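Local coordinates for protein Aac(6')-ib (Escherichia coli, PDB 1V0C) that probably transfers the acetyl group of acetyl-CoA to the 6'-amino group of aminoglycoside antibiotics such as kanamycin, conferring resistance to them, at residues S77-I82 against A93-A98; G104-E109 against G176-P181; R115-L120 against I152-S157. The protein carries 2 engineered substitutions. All coordinates share one frame; numbering follows the deposited sequence.

Contact 1 of 3, residues S77-I82 against A93-A98; sequences SVTPYI and AQSYVA. With KNC (kanamycin c), chain C.
The carbonyl oxygen of Ser95 takes one hydrogen bond and one weaker CH...O contact from the facing strand. Thr79 N donates to Ser95 O at 2.8 Å in a nearly linear bond (172°), and Val78 CA makes the CH...O contact to the same oxygen. The two segments are the arms of an antiparallel beta hairpin in the central sheet of the GNAT acetyltransferase fold. Tyr81 and Ala93 form a second hydrogen-bonded pair. Pro80 and Gln94 form a non-hydrogen-bonded pair, in which Pro80 need not donate to this strand.

The side chains of Tyr81 and Ser95 share one face of the hairpin, facing helix 131-144. Ser95 comes to the edge of the Tyr81 ring, with its CB in the ring plane. Tyr81 OH and Ser95 OG are hydrogen-bonded at 2.8 Å. Ser95 OG stands between its backbone N and carbonyl carbon (chi1 64°), which turns it to that hydroxyl.

Val78, Gln94 and Tyr96 occupy the other face, which meets the bound kanamycin. Val78 CG1 packs 3.7 Å from Gln94 CB, and Val78 CG2 lies 3.8 Å from Tyr96 CB. The Tyr96 ring carries the ligand amine N3 over one face, toward the rim. Gln94 NE2 donates to Asp118 OD2 and to kanamycin O10, the latter at 3.1 Å.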
loop_
_atom_site.group_PDB
_atom_site.type_symbol
_atom_site.label_atom_id
_atom_site.label_comp_id
_atom_site.label_asym_id
_atom_site.label_seq_id
_atom_site.Cartn_x
_atom_site.Cartn_y
_atom_site.Cartn_z
ATOM N N SER A 77 9.975 2.026 -9.496
ATOM C CA SER A 77 8.797 2.912 -9.512
ATOM C C SER A 77 7.937 2.750 -8.252
ATOM O O SER A 77 6.715 2.854 -8.298
ATOM C CB SER A 77 7.969 2.737 -10.779
ATOM O OG SER A 77 8.702 3.178 -11.899
ATOM N N VAL A 78 8.612 2.538 -7.122
ATOM C CA VAL A 78 7.961 2.476 -5.814
ATOM C C VAL A 78 8.283 3.705 -4.960
ATOM O O VAL A 78 9.450 4.101 -4.802
ATOM C CB VAL A 78 8.302 1.136 -5.035
ATOM C CG1 VAL A 78 7.631 1.105 -3.654
ATOM C CG2 VAL A 78 7.886 -0.075 -5.823
ATOM N N THR A 79 7.228 4.303 -4.415
ATOM C CA THR A 79 7.332 5.405 -3.448
ATOM C C THR A 79 6.888 4.942 -2.050
ATOM O O THR A 79 5.736 4.537 -1.878
ATOM C CB THR A 79 6.455 6.595 -3.875
ATOM O OG1 THR A 79 6.804 6.989 -5.207
ATOM C CG2 THR A 79 6.635 7.762 -2.937
ATOM N N PRO A 80 7.811 4.987 -1.056
ATOM C CA PRO A 80 7.492 4.688 0.354
ATOM C C PRO A 80 7.027 5.882 1.197
ATOM O O PRO A 80 7.522 7.012 1.035
ATOM C CB PRO A 80 8.823 4.141 0.892
ATOM C CG PRO A 80 9.873 4.914 0.143
ATOM C CD PRO A 80 9.263 5.231 -1.245
ATOM N N TYR A 81 6.085 5.614 2.094
ATOM C CA TYR A 81 5.494 6.608 2.990
ATOM C C TYR A 81 5.485 6.067 4.407
ATOM O O TYR A 81 5.470 4.852 4.627
ATOM C CB TYR A 81 4.025 6.904 2.630
ATOM C CG TYR A 81 3.787 7.207 1.174
ATOM C CD1 TYR A 81 3.991 8.495 0.670
ATOM C CD2 TYR A 81 3.313 6.201 0.296
ATOM C CE1 TYR A 81 3.762 8.780 -0.691
ATOM C CE2 TYR A 81 3.092 6.475 -1.067
ATOM C CZ TYR A 81 3.333 7.759 -1.544
ATOM O OH TYR A 81 3.106 8.034 -2.872
ATOM N N ILE A 82 5.480 6.986 5.362
ATOM C CA ILE A 82 5.239 6.646 6.742
ATOM C C ILE A 82 3.887 7.236 7.056
ATOM O O ILE A 82 3.613 8.390 6.698
ATOM C CB ILE A 82 6.362 7.167 7.677
ATOM C CG1 ILE A 82 7.677 6.429 7.366
ATOM C CG2 ILE A 82 5.959 7.022 9.168
ATOM C CD1 ILE A 82 7.640 4.860 7.552
ATOM N N ALA A 93 3.435 2.593 4.121
ATOM C CA ALA A 93 2.716 2.372 2.879
ATOM C C ALA A 93 3.650 2.604 1.708
ATOM O O ALA A 93 4.688 3.260 1.838
ATOM C CB ALA A 93 1.465 3.282 2.779
ATOM N N GLN A 94 3.275 2.059 0.563
ATOM C CA GLN A 94 3.938 2.351 -0.687
ATOM C C GLN A 94 2.914 2.472 -1.816
ATOM O O GLN A 94 1.841 1.843 -1.776
ATOM C CB GLN A 94 5.000 1.294 -1.034
ATOM C CG GLN A 94 4.500 -0.140 -0.968
ATOM C CD GLN A 94 5.556 -1.162 -1.322
ATOM O OE1 GLN A 94 6.713 -1.044 -0.919
ATOM N NE2 GLN A 94 5.150 -2.200 -2.054
ATOM N N SER A 95 3.254 3.294 -2.815
ATOM C CA SER A 95 2.521 3.320 -4.073
ATOM C C SER A 95 3.509 3.002 -5.175
ATOM O O SER A 95 4.707 3.204 -5.012
ATOM C CB SER A 95 1.834 4.675 -4.287
ATOM O OG SER A 95 2.806 5.706 -4.411
ATOM N N TYR A 96 3.030 2.466 -6.286
ATOM C CA TYR A 96 3.917 2.116 -7.363
ATOM C C TYR A 96 3.184 2.313 -8.695
ATOM O O TYR A 96 1.955 2.213 -8.752
ATOM C CB TYR A 96 4.457 0.657 -7.211
ATOM C CG TYR A 96 3.367 -0.401 -7.118
ATOM C CD1 TYR A 96 2.791 -0.929 -8.278
ATOM C CD2 TYR A 96 2.903 -0.863 -5.875
ATOM C CE1 TYR A 96 1.765 -1.879 -8.225
ATOM C CE2 TYR A 96 1.861 -1.838 -5.808
ATOM C CZ TYR A 96 1.299 -2.328 -6.998
ATOM O OH TYR A 96 0.279 -3.274 -7.000
ATOM N N VAL A 97 3.946 2.568 -9.754
ATOM C CA VAL A 97 3.404 2.560 -11.112
ATOM C C VAL A 97 3.339 1.106 -11.569
ATOM O O VAL A 97 4.362 0.442 -11.680
ATOM C CB VAL A 97 4.266 3.460 -12.059
ATOM C CG1 VAL A 97 3.732 3.470 -13.505
ATOM C CG2 VAL A 97 4.342 4.860 -11.484
ATOM N N ALA A 98 2.122 0.602 -11.782
ATOM C CA ALA A 98 1.918 -0.790 -12.195
ATOM C C ALA A 98 2.627 -1.121 -13.524
ATOM O O ALA A 98 3.358 -2.115 -13.619
ATOM C CB ALA A 98 0.425 -1.102 -12.280
HETATM C C2 KNC C . 5.505 -6.864 -0.084
HETATM C C3 KNC C . 4.863 -8.247 0.233
HETATM C C4 KNC C . 3.514 -8.053 0.931
HETATM C C5 KNC C . 2.667 -7.138 0.056
HETATM C C6 KNC C . 1.585 -6.727 0.928
HETATM C C7 KNC C . 3.918 -5.352 -6.250
HETATM C C8 KNC C . 5.059 -4.716 -5.437
HETATM C C9 KNC C . 5.300 -5.476 -4.113
HETATM C C10 KNC C . 3.997 -5.700 -3.297
HETATM C C11 KNC C . 2.813 -6.292 -4.154
HETATM C C12 KNC C . 2.604 -5.432 -5.427
HETATM C C13 KNC C . 7.201 -3.833 -6.228
HETATM C C14 KNC C . 7.856 -3.649 -7.616
HETATM C C15 KNC C . 8.692 -4.883 -7.996
HETATM C C16 KNC C . 9.733 -5.212 -6.908
HETATM C C17 KNC C . 9.061 -5.356 -5.524
HETATM C C18 KNC C . 10.119 -5.733 -4.429
HETATM N N2 KNC C . 1.566 -6.459 -3.339
HETATM N N3 KNC C . 3.784 -4.665 -7.578
HETATM N N4 KNC C . 9.380 -4.696 -9.276
HETATM C C1 KNC C . 4.553 -5.962 -0.926
HETATM O O5 KNC C . 3.293 -5.868 -0.292
HETATM O O7 KNC C . 5.721 -9.129 0.994
HETATM O O8 KNC C . 2.810 -9.297 1.095
HETATM O O9 KNC C . 4.339 -6.552 -2.223
HETATM O O1 KNC C . 0.635 -6.079 0.086
HETATM O O10 KNC C . 6.270 -4.779 -3.301
HETATM O O11 KNC C . 6.186 -4.892 -6.280
HETATM O O12 KNC C . 8.240 -4.138 -5.219
HETATM O O13 KNC C . 6.853 -3.409 -8.601
HETATM O O14 KNC C . 10.385 -6.437 -7.275
HETATM O O15 KNC C . 10.067 -4.812 -3.319
HETATM N N6 KNC C . 6.729 -7.044 -0.854
#

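Contact 2 of 3, residues G104-E109 against G176-P181; sequences GWWEEE and GTVTTP. Engineered in segment 104-109: Trp105 (natural residue Arg). With KNC (kanamycin c), chain C.
The loop 104-109 makes a type I beta turn from Trp106 to Glu109, closed by Glu109 N to Trp106 O, and its start runs past the end of strand 176-180 with no hydrogen bond between the two segments. The nearest CA pair is Gly104 and Pro181, 6.1 Å apart. Here Pro181 CG rests against Gly104 C.

Trp105, an engineered residue that is Arg in the natural sequence, and Pro181 make the main contact. The Trp105 indole is held between the protein and the ligand. On one face Pro181 makes a CH-pi contact, with CD 3.5 Å from the centroid of the six-membered ring. CD stands almost on the ring normal, only 11° off it. On the opposite face lies the bound kanamycin, whose C7 is 3.5 Å above the indole plane and offset toward the rim. Thr180 approaches the six-membered ring obliquely, with CB 3.5 Å from Trp105 CZ3. Thr180 OG1 stands between its backbone N and carbonyl carbon (chi1 79°), and its hydroxyl is hydrogen-bonded to Gly183 O in the following turn. The methyl of Thr180 also reaches Trp106, CG2 lying 3.9 Å from Trp106 CH2.

Trp106 runs beside Thr180, pointing the same way. Val178 CG2 reaches Trp106 CZ3 more loosely, at 4.3 Å. The other end of this indole meets the ligand edge-on: kanamycin N3 lies in the ring plane, 2.9 Å from Trp106 NE1. The Tyr96 ring meets the Trp106 ring with nearly parallel planes.

In this variant the two indoles, one of them engineered, line a side of the aminoglycoside pocket, on a loop between two central strands of the GNAT fold and backed by an outermost strand of its sheet.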
loop_
_atom_site.group_PDB
_atom_site.type_symbol
_atom_site.label_atom_id
_atom_site.label_comp_id
_atom_site.label_asym_id
_atom_site.label_seq_id
_atom_site.Cartn_x
_atom_site.Cartn_y
_atom_site.Cartn_z
ATOM N N GLY A 104 8.000 -9.937 -13.631
ATOM C CA GLY A 104 6.735 -10.697 -13.747
ATOM C C GLY A 104 5.495 -9.969 -13.229
ATOM O O GLY A 104 4.361 -10.481 -13.331
ATOM N N TRP A 105 5.706 -8.768 -12.686
ATOM C CA TRP A 105 4.624 -7.944 -12.123
ATOM C C TRP A 105 3.819 -7.144 -13.159
ATOM O O TRP A 105 4.390 -6.402 -13.972
ATOM C CB TRP A 105 5.194 -6.997 -11.079
ATOM C CG TRP A 105 5.624 -7.680 -9.837
ATOM C CD1 TRP A 105 6.907 -8.007 -9.476
ATOM C CD2 TRP A 105 4.781 -8.122 -8.769
ATOM N NE1 TRP A 105 6.905 -8.630 -8.250
ATOM C CE2 TRP A 105 5.617 -8.705 -7.789
ATOM C CE3 TRP A 105 3.396 -8.089 -8.548
ATOM C CZ2 TRP A 105 5.111 -9.257 -6.603
ATOM C CZ3 TRP A 105 2.897 -8.618 -7.380
ATOM C CH2 TRP A 105 3.751 -9.207 -6.420
ATOM N N TRP A 106 2.496 -7.312 -13.128
ATOM C CA TRP A 106 1.541 -6.469 -13.910
ATOM C C TRP A 106 1.840 -6.420 -15.406
ATOM O O TRP A 106 1.721 -5.381 -16.043
ATOM C CB TRP A 106 1.404 -5.051 -13.285
ATOM C CG TRP A 106 1.293 -5.187 -11.813
ATOM C CD1 TRP A 106 2.184 -4.743 -10.867
ATOM C CD2 TRP A 106 0.291 -5.930 -11.103
ATOM N NE1 TRP A 106 1.786 -5.144 -9.610
ATOM C CE2 TRP A 106 0.630 -5.876 -9.721
ATOM C CE3 TRP A 106 -0.865 -6.636 -11.497
ATOM C CZ2 TRP A 106 -0.149 -6.490 -8.731
ATOM C CZ3 TRP A 106 -1.636 -7.248 -10.509
ATOM C CH2 TRP A 106 -1.269 -7.171 -9.142
ATOM N N GLU A 107 2.192 -7.572 -15.974
ATOM C CA GLU A 107 2.599 -7.632 -17.397
ATOM C C GLU A 107 1.504 -7.342 -18.422
ATOM O O GLU A 107 1.812 -7.003 -19.557
ATOM C CB GLU A 107 3.263 -8.961 -17.704
ATOM C CG GLU A 107 4.585 -9.122 -16.997
ATOM C CD GLU A 107 5.257 -10.418 -17.361
ATOM O OE1 GLU A 107 4.553 -11.343 -17.849
ATOM O OE2 GLU A 107 6.486 -10.506 -17.163
ATOM N N GLU A 108 0.240 -7.466 -18.026
ATOM C CA GLU A 108 -0.869 -7.136 -18.922
ATOM C C GLU A 108 -1.307 -5.666 -18.822
ATOM O O GLU A 108 -2.201 -5.240 -19.548
ATOM C CB GLU A 108 -2.080 -8.029 -18.629
ATOM C CG GLU A 108 -1.827 -9.539 -18.754
ATOM C CD GLU A 108 -2.997 -10.375 -18.201
ATOM O OE1 GLU A 108 -2.742 -11.545 -17.794
ATOM O OE2 GLU A 108 -4.163 -9.865 -18.154
ATOM N N GLU A 109 -0.711 -4.902 -17.906
ATOM C CA GLU A 109 -1.077 -3.490 -17.772
ATOM C C GLU A 109 -0.664 -2.717 -19.033
ATOM O O GLU A 109 0.398 -2.955 -19.587
ATOM C CB GLU A 109 -0.454 -2.855 -16.507
ATOM C CG GLU A 109 -0.975 -1.436 -16.205
ATOM C CD GLU A 109 -2.502 -1.358 -16.192
ATOM O OE1 GLU A 109 -3.116 -1.813 -15.221
ATOM O OE2 GLU A 109 -3.109 -0.841 -17.152
ATOM N N GLY A 176 -11.414 -9.994 -9.235
ATOM C CA GLY A 176 -11.218 -11.408 -9.447
ATOM C C GLY A 176 -9.808 -11.785 -9.060
ATOM O O GLY A 176 -9.081 -10.972 -8.503
ATOM N N THR A 177 -9.436 -13.021 -9.371
ATOM C CA THR A 177 -8.170 -13.580 -8.947
ATOM C C THR A 177 -7.182 -13.427 -10.104
ATOM O O THR A 177 -7.504 -13.733 -11.273
ATOM C CB THR A 177 -8.346 -15.093 -8.577
ATOM O OG1 THR A 177 -9.262 -15.232 -7.460
ATOM C CG2 THR A 177 -7.007 -15.753 -8.266
ATOM N N VAL A 178 -5.989 -12.958 -9.769
ATOM C CA VAL A 178 -4.879 -12.850 -10.733
ATOM C C VAL A 178 -3.680 -13.567 -10.157
ATOM O O VAL A 178 -3.550 -13.649 -8.939
ATOM C CB VAL A 178 -4.474 -11.371 -10.988
ATOM C CG1 VAL A 178 -5.599 -10.620 -11.685
ATOM C CG2 VAL A 178 -4.031 -10.677 -9.672
ATOM N N THR A 179 -2.804 -14.081 -11.022
ATOM C CA THR A 179 -1.577 -14.707 -10.570
ATOM C C THR A 179 -0.490 -13.655 -10.589
ATOM O O THR A 179 -0.351 -12.930 -11.572
ATOM C CB THR A 179 -1.133 -15.859 -11.495
ATOM O OG1 THR A 179 -2.232 -16.748 -11.686
ATOM C CG2 THR A 179 0.022 -16.644 -10.846
ATOM N N THR A 180 0.255 -13.553 -9.492
ATOM C CA THR A 180 1.376 -12.613 -9.414
ATOM C C THR A 180 2.638 -13.405 -9.048
ATOM O O THR A 180 2.544 -14.591 -8.739
ATOM C CB THR A 180 1.151 -11.503 -8.351
ATOM O OG1 THR A 180 1.418 -12.024 -7.035
ATOM C CG2 THR A 180 -0.267 -10.897 -8.423
ATOM N N PRO A 181 3.823 -12.767 -9.102
ATOM C CA PRO A 181 5.019 -13.439 -8.561
ATOM C C PRO A 181 4.934 -13.819 -7.077
ATOM O O PRO A 181 5.645 -14.717 -6.656
ATOM C CB PRO A 181 6.146 -12.419 -8.803
ATOM C CG PRO A 181 5.621 -11.559 -9.968
ATOM C CD PRO A 181 4.145 -11.448 -9.690
HETATM C C2 KNC C . 5.505 -6.864 -0.084
HETATM C C3 KNC C . 4.863 -8.247 0.233
HETATM C C4 KNC C . 3.514 -8.053 0.931
HETATM C C5 KNC C . 2.667 -7.138 0.056
HETATM C C6 KNC C . 1.585 -6.727 0.928
HETATM C C7 KNC C . 3.918 -5.352 -6.250
HETATM C C8 KNC C . 5.059 -4.716 -5.437
HETATM C C9 KNC C . 5.300 -5.476 -4.113
HETATM C C10 KNC C . 3.997 -5.700 -3.297
HETATM C C11 KNC C . 2.813 -6.292 -4.154
HETATM C C12 KNC C . 2.604 -5.432 -5.427
HETATM C C13 KNC C . 7.201 -3.833 -6.228
HETATM C C14 KNC C . 7.856 -3.649 -7.616
HETATM C C15 KNC C . 8.692 -4.883 -7.996
HETATM C C16 KNC C . 9.733 -5.212 -6.908
HETATM C C17 KNC C . 9.061 -5.356 -5.524
HETATM C C18 KNC C . 10.119 -5.733 -4.429
HETATM N N2 KNC C . 1.566 -6.459 -3.339
HETATM N N3 KNC C . 3.784 -4.665 -7.578
HETATM N N4 KNC C . 9.380 -4.696 -9.276
HETATM C C1 KNC C . 4.553 -5.962 -0.926
HETATM O O5 KNC C . 3.293 -5.868 -0.292
HETATM O O7 KNC C . 5.721 -9.129 0.994
HETATM O O8 KNC C . 2.810 -9.297 1.095
HETATM O O9 KNC C . 4.339 -6.552 -2.223
HETATM O O1 KNC C . 0.635 -6.079 0.086
HETATM O O10 KNC C . 6.270 -4.779 -3.301
HETATM O O11 KNC C . 6.186 -4.892 -6.280
HETATM O O12 KNC C . 8.240 -4.138 -5.219
HETATM O O13 KNC C . 6.853 -3.409 -8.601
HETATM O O14 KNC C . 10.385 -6.437 -7.275
HETATM O O15 KNC C . 10.067 -4.812 -3.319
HETATM N N6 KNC C . 6.729 -7.044 -0.854
#

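Contact 3 of 3, residues R115-L120 against I152-S157; sequences RGIDQL and IQTDPS. With KNC (kanamycin c), chain C.
Asp118, on strand 114-121, and Asp155, just past the end of strand 151-154, bring their carboxylates together, with OD1 atoms 3.6 Å apart. Both turn to amine N2 of the bound kanamycin. N2 donates to Asp118 OD1 at 2.6 Å and to Asp155 OD1 at 2.7 Å. Its bond to Asp155 OD2 is weak. Kanamycin O1 also donates to Asp118 OD1, so that oxygen takes two ligand bonds. A water links Asp155 OD1 to the carbonyl oxygen of Ile117.

The same Ile117 O receives Thr154 OG1 at 2.9 Å. Thr154 OG1 points opposite to its own backbone N (chi1 -169°), which brings it to this oxygen, tilted 31° from the carbonyl plane. Ile117 and Ile152 both pack against helix 131-144. Gln153 CG passes 3.5 Å from Gly116 CA on the other face.

Across these segments the bridges are Arg115 with Ile152 and Gly116 with Gln153. Gln153 N donates to Arg115 O, and Ile117 N to Gln153 O. The axes of the short segments 115-120 and 152-154 diverge by 43°. This is the beta-alpha-beta unit of the GNAT fold, whose diverging parallel strands form the characteristic cleft for acetyl-CoA.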
loop_
_atom_site.group_PDB
_atom_site.type_symbol
_atom_site.label_atom_id
_atom_site.label_comp_id
_atom_site.label_asym_id
_atom_site.label_seq_id
_atom_site.Cartn_x
_atom_site.Cartn_y
_atom_site.Cartn_z
ATOM N N ARG A 115 -1.956 3.118 -10.485
ATOM C CA ARG A 115 -1.099 3.016 -9.318
ATOM C C ARG A 115 -1.564 1.885 -8.423
ATOM O O ARG A 115 -2.753 1.723 -8.208
ATOM C CB ARG A 115 -1.103 4.318 -8.504
ATOM C CG ARG A 115 -0.628 5.570 -9.283
ATOM C CD ARG A 115 0.911 5.625 -9.528
ATOM N NE ARG A 115 1.223 6.785 -10.386
ATOM C CZ ARG A 115 1.138 6.768 -11.717
ATOM N NH1 ARG A 115 0.788 5.649 -12.353
ATOM N NH2 ARG A 115 1.403 7.866 -12.414
ATOM N N GLY A 116 -0.625 1.110 -7.899
ATOM C CA GLY A 116 -0.959 0.130 -6.876
ATOM C C GLY A 116 -0.498 0.597 -5.506
ATOM O O GLY A 116 0.365 1.470 -5.408
ATOM N N ILE A 117 -1.116 0.040 -4.463
ATOM C CA ILE A 117 -0.757 0.315 -3.064
ATOM C C ILE A 117 -0.592 -0.962 -2.224
ATOM O O ILE A 117 -1.233 -2.016 -2.490
ATOM C CB ILE A 117 -1.765 1.264 -2.374
ATOM C CG1 ILE A 117 -3.171 0.639 -2.342
ATOM C CG2 ILE A 117 -1.788 2.640 -3.083
ATOM C CD1 ILE A 117 -4.154 1.401 -1.444
ATOM N N ASP A 118 0.299 -0.853 -1.236
ATOM C CA ASP A 118 0.505 -1.835 -0.170
ATOM C C ASP A 118 0.704 -1.055 1.123
ATOM O O ASP A 118 1.224 0.053 1.099
ATOM C CB ASP A 118 1.777 -2.662 -0.410
ATOM C CG ASP A 118 1.798 -3.323 -1.758
ATOM O OD1 ASP A 118 1.103 -4.342 -1.912
ATOM O OD2 ASP A 118 2.541 -2.848 -2.656
ATOM N N GLN A 119 0.286 -1.607 2.253
ATOM C CA GLN A 119 0.472 -0.904 3.508
ATOM C C GLN A 119 0.415 -1.847 4.706
ATOM O O GLN A 119 -0.030 -2.986 4.581
ATOM C CB GLN A 119 -0.505 0.281 3.662
ATOM C CG GLN A 119 -1.967 -0.089 3.930
ATOM C CD GLN A 119 -2.564 -0.941 2.818
ATOM O OE1 GLN A 119 -2.540 -0.564 1.619
ATOM N NE2 GLN A 119 -3.117 -2.096 3.205
ATOM N N LEU A 120 0.882 -1.363 5.849
ATOM C CA LEU A 120 0.831 -2.118 7.090
ATOM C C LEU A 120 0.694 -1.131 8.255
ATOM O O LEU A 120 1.118 0.020 8.153
ATOM C CB LEU A 120 2.106 -2.971 7.257
ATOM C CG LEU A 120 3.479 -2.268 7.373
ATOM C CD1 LEU A 120 3.897 -2.018 8.848
ATOM C CD2 LEU A 120 4.577 -3.023 6.631
ATOM N N ILE A 152 -6.580 3.146 -8.973
ATOM C CA ILE A 152 -5.699 2.560 -7.981
ATOM C C ILE A 152 -6.025 1.072 -7.887
ATOM O O ILE A 152 -7.187 0.681 -7.898
ATOM C CB ILE A 152 -5.780 3.309 -6.622
ATOM C CG1 ILE A 152 -5.439 4.794 -6.841
ATOM C CG2 ILE A 152 -4.800 2.710 -5.613
ATOM C CD1 ILE A 152 -5.897 5.704 -5.760
ATOM N N GLN A 153 -4.985 0.250 -7.826
ATOM C CA GLN A 153 -5.176 -1.198 -7.684
ATOM C C GLN A 153 -4.527 -1.638 -6.387
ATOM O O GLN A 153 -3.681 -0.930 -5.828
ATOM C CB GLN A 153 -4.544 -1.951 -8.851
ATOM C CG GLN A 153 -3.018 -1.867 -8.886
ATOM C CD GLN A 153 -2.412 -2.695 -10.001
ATOM O OE1 GLN A 153 -2.930 -2.734 -11.124
ATOM N NE2 GLN A 153 -1.316 -3.371 -9.700
ATOM N N THR A 154 -4.964 -2.790 -5.892
ATOM C CA THR A 154 -4.264 -3.475 -4.791
ATOM C C THR A 154 -4.461 -4.986 -4.943
ATOM O O THR A 154 -5.354 -5.429 -5.660
ATOM C CB THR A 154 -4.660 -2.915 -3.397
ATOM O OG1 THR A 154 -3.770 -3.434 -2.407
ATOM C CG2 THR A 154 -6.107 -3.246 -3.025
ATOM N N ASP A 155 -3.603 -5.775 -4.300
ATOM C CA ASP A 155 -3.578 -7.212 -4.581
ATOM C C ASP A 155 -3.348 -8.044 -3.315
ATOM O O ASP A 155 -2.390 -8.775 -3.268
ATOM C CB ASP A 155 -2.468 -7.529 -5.588
ATOM C CG ASP A 155 -1.093 -7.199 -5.059
ATOM O OD1 ASP A 155 -0.961 -6.286 -4.206
ATOM O OD2 ASP A 155 -0.130 -7.852 -5.497
ATOM N N PRO A 156 -4.226 -7.925 -2.302
ATOM C CA PRO A 156 -4.052 -8.688 -1.052
ATOM C C PRO A 156 -4.148 -10.180 -1.367
ATOM O O PRO A 156 -4.792 -10.554 -2.345
ATOM C CB PRO A 156 -5.248 -8.250 -0.196
ATOM C CG PRO A 156 -6.264 -7.732 -1.182
ATOM C CD PRO A 156 -5.462 -7.121 -2.284
ATOM N N SER A 157 -3.465 -11.022 -0.591
ATOM C CA SER A 157 -3.585 -12.460 -0.807
ATOM C C SER A 157 -5.018 -12.930 -0.482
ATOM O O SER A 157 -5.690 -12.327 0.350
ATOM C CB SER A 157 -2.549 -13.234 0.006
ATOM O OG SER A 157 -3.028 -13.513 1.299
HETATM C C2 KNC C . 5.505 -6.864 -0.084
HETATM C C3 KNC C . 4.863 -8.247 0.233
HETATM C C4 KNC C . 3.514 -8.053 0.931
HETATM C C5 KNC C . 2.667 -7.138 0.056
HETATM C C6 KNC C . 1.585 -6.727 0.928
HETATM C C7 KNC C . 3.918 -5.352 -6.250
HETATM C C8 KNC C . 5.059 -4.716 -5.437
HETATM C C9 KNC C . 5.300 -5.476 -4.113
HETATM C C10 KNC C . 3.997 -5.700 -3.297
HETATM C C11 KNC C . 2.813 -6.292 -4.154
HETATM C C12 KNC C . 2.604 -5.432 -5.427
HETATM C C13 KNC C . 7.201 -3.833 -6.228
HETATM C C14 KNC C . 7.856 -3.649 -7.616
HETATM C C15 KNC C . 8.692 -4.883 -7.996
HETATM C C16 KNC C . 9.733 -5.212 -6.908
HETATM C C17 KNC C . 9.061 -5.356 -5.524
HETATM C C18 KNC C . 10.119 -5.733 -4.429
HETATM N N2 KNC C . 1.566 -6.459 -3.339
HETATM N N3 KNC C . 3.784 -4.665 -7.578
HETATM N N4 KNC C . 9.380 -4.696 -9.276
HETATM C C1 KNC C . 4.553 -5.962 -0.926
HETATM O O5 KNC C . 3.293 -5.868 -0.292
HETATM O O7 KNC C . 5.721 -9.129 0.994
HETATM O O8 KNC C . 2.810 -9.297 1.095
HETATM O O9 KNC C . 4.339 -6.552 -2.223
HETATM O O1 KNC C . 0.635 -6.079 0.086
HETATM O O10 KNC C . 6.270 -4.779 -3.301
HETATM O O11 KNC C . 6.186 -4.892 -6.280
HETATM O O12 KNC C . 8.240 -4.138 -5.219
HETATM O O13 KNC C . 6.853 -3.409 -8.601
HETATM O O14 KNC C . 10.385 -6.437 -7.275
HETATM O O15 KNC C . 10.067 -4.812 -3.319
HETATM N N6 KNC C . 6.729 -7.044 -0.854
HETATM O O HOH W 1 -0.799 -3.696 -4.851
#

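In the fold
Contacts 1 and 3 are neighbours in the central sheet, their centres about 10 Å apart. Strand 88-97 of contact 1 pairs antiparallel with strand 114-121 of contact 3. Contact 2 lies farther out, with its centre about 17 Å from that of contact 1 and about 12 Å from that of contact 3. Its loop connects those two strands, and its other segment lies on strand 173-180, at the far edge of the sheet. Along the chain contact 1 closes first, and contact 3 is nested inside the loop closed by contact 2. All three touch the same kanamycin. Distant parts of the sequence thus line one aminoglycoside site, while the strands of contact 3 also reach acetyl-CoA.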